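Local atomic coordinates of manganese-binding protein (PDB entry 6NSI), a protein that binds ferrous iron, manganese and nickel as the solute-binding component of an ABC transporter and delivers them to the membrane permease for import. Residues A[2-7]-A[53-58]. Numbering follows the deposited sequence.
Sequences IYVLSM and LIFCNG
V4 CG1 stands anti to the backbone N (chi1 167°) and F55 CG anti to its own carbonyl carbon (chi1 -77°), which brings the valine methyl to the rim of the phenyl ring. CG1 lies 3.7 Å from F55 CE1, near the ring plane, so the ring is met at its edge. The same methyl also reaches L53 CB. On the other face of the sheet the L5 and I54 side chains run alongside each other, with L5 CD2 4.1 Å from I54 CG1. Strands 3-6 and 54-56 illustrate parallel pairing at the centre of a four-stranded sheet of order 2-1-3-4, in which the chain returns to the far side of its first strand, as in Rossmann-like lobes. L5 uses both backbone polar groups toward its neighbour: L5 N donates to L53 O (2.8 Å). F55 N donates in turn to L5 O, and both bonds are close to straight. L5 O also receives a CA-H...O contact from I54 CA at 3.3 Å. M7 N continues the ladder to F55 O (2.9 Å), while M7 CG packs 3.8 Å from C56 SG. Helices 9-19 and 107-124 touch F55, through I11 from the first and A120 and L121 from the second.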
# COMPACT_ATOMS: atom_id res chain seq x y z
N ILE A 2 3.97 -15.85 23.51
CA ILE A 2 3.36 -14.53 23.41
C ILE A 2 2.92 -14.28 21.96
O ILE A 2 3.61 -14.66 21.01
CB ILE A 2 4.35 -13.45 23.89
CG1 ILE A 2 4.90 -13.80 25.27
CG2 ILE A 2 3.69 -12.09 23.94
CD1 ILE A 2 6.38 -14.03 25.31
N TYR A 3 1.76 -13.63 21.80
CA TYR A 3 1.15 -13.40 20.49
C TYR A 3 0.96 -11.91 20.23
O TYR A 3 0.47 -11.18 21.10
CB TYR A 3 -0.21 -14.09 20.37
CG TYR A 3 -0.12 -15.59 20.20
CD1 TYR A 3 0.17 -16.14 18.96
CD2 TYR A 3 -0.32 -16.44 21.28
CE1 TYR A 3 0.25 -17.52 18.81
CE2 TYR A 3 -0.24 -17.81 21.14
CZ TYR A 3 0.05 -18.35 19.89
OH TYR A 3 0.13 -19.71 19.74
N VAL A 4 1.33 -11.48 19.02
CA VAL A 4 1.06 -10.13 18.55
C VAL A 4 0.31 -10.24 17.22
O VAL A 4 0.68 -11.05 16.36
CB VAL A 4 2.36 -9.32 18.39
CG1 VAL A 4 2.11 -8.03 17.60
CG2 VAL A 4 2.93 -9.01 19.77
N LEU A 5 -0.74 -9.43 17.06
CA LEU A 5 -1.62 -9.51 15.91
C LEU A 5 -1.39 -8.32 14.98
O LEU A 5 -1.35 -7.17 15.44
CB LEU A 5 -3.10 -9.55 16.34
CG LEU A 5 -4.11 -9.64 15.19
CD1 LEU A 5 -3.89 -10.89 14.38
CD2 LEU A 5 -5.55 -9.59 15.65
N SER A 6 -1.24 -8.60 13.69
CA SER A 6 -1.22 -7.57 12.66
C SER A 6 -2.43 -7.75 11.75
O SER A 6 -2.81 -8.88 11.41
CB SER A 6 0.06 -7.65 11.83
OG SER A 6 1.22 -7.39 12.62
N MET A 7 -3.04 -6.63 11.34
CA MET A 7 -4.24 -6.72 10.52
C MET A 7 -3.96 -7.36 9.16
O MET A 7 -4.78 -8.15 8.66
CB MET A 7 -4.87 -5.34 10.35
CG MET A 7 -5.74 -4.91 11.53
SD MET A 7 -7.08 -6.08 11.85
CE MET A 7 -7.89 -6.10 10.26
N LEU A 53 -0.94 -7.05 21.32
CA LEU A 53 -0.99 -5.82 20.55
C LEU A 53 -1.68 -6.14 19.23
O LEU A 53 -1.48 -7.22 18.68
CB LEU A 53 0.41 -5.25 20.28
CG LEU A 53 1.23 -4.62 21.42
CD1 LEU A 53 2.65 -4.32 20.95
CD2 LEU A 53 0.54 -3.36 21.92
N ILE A 54 -2.50 -5.20 18.74
CA ILE A 54 -3.19 -5.32 17.45
C ILE A 54 -2.77 -4.15 16.58
O ILE A 54 -3.16 -3.00 16.85
CB ILE A 54 -4.71 -5.35 17.61
CG1 ILE A 54 -5.14 -6.56 18.43
CG2 ILE A 54 -5.37 -5.35 16.23
CD1 ILE A 54 -6.61 -6.54 18.82
N PHE A 55 -2.00 -4.43 15.54
CA PHE A 55 -1.46 -3.39 14.67
C PHE A 55 -2.40 -3.16 13.48
O PHE A 55 -2.64 -4.08 12.68
CB PHE A 55 -0.05 -3.78 14.20
CG PHE A 55 1.01 -3.57 15.25
CD1 PHE A 55 1.54 -4.65 15.95
CD2 PHE A 55 1.49 -2.30 15.54
CE1 PHE A 55 2.52 -4.46 16.92
CE2 PHE A 55 2.47 -2.10 16.51
CZ PHE A 55 2.98 -3.18 17.20
N CYS A 56 -2.93 -1.94 13.38
CA CYS A 56 -3.87 -1.53 12.34
C CYS A 56 -3.25 -0.46 11.45
O CYS A 56 -2.39 0.32 11.89
CB CYS A 56 -5.15 -0.95 12.94
SG CYS A 56 -5.95 -2.07 14.07
N ASN A 57 -3.75 -0.40 10.22
CA ASN A 57 -3.33 0.66 9.30
C ASN A 57 -3.97 1.99 9.67
O ASN A 57 -3.33 3.04 9.54
CB ASN A 57 -3.71 0.30 7.86
CG ASN A 57 -3.13 1.27 6.85
OD1 ASN A 57 -2.01 1.09 6.42
ND2 ASN A 57 -3.90 2.30 6.46
N GLY A 58 -5.22 1.95 10.13
CA GLY A 58 -6.00 3.16 10.30
C GLY A 58 -6.36 3.71 8.92
O GLY A 58 -6.37 2.98 7.92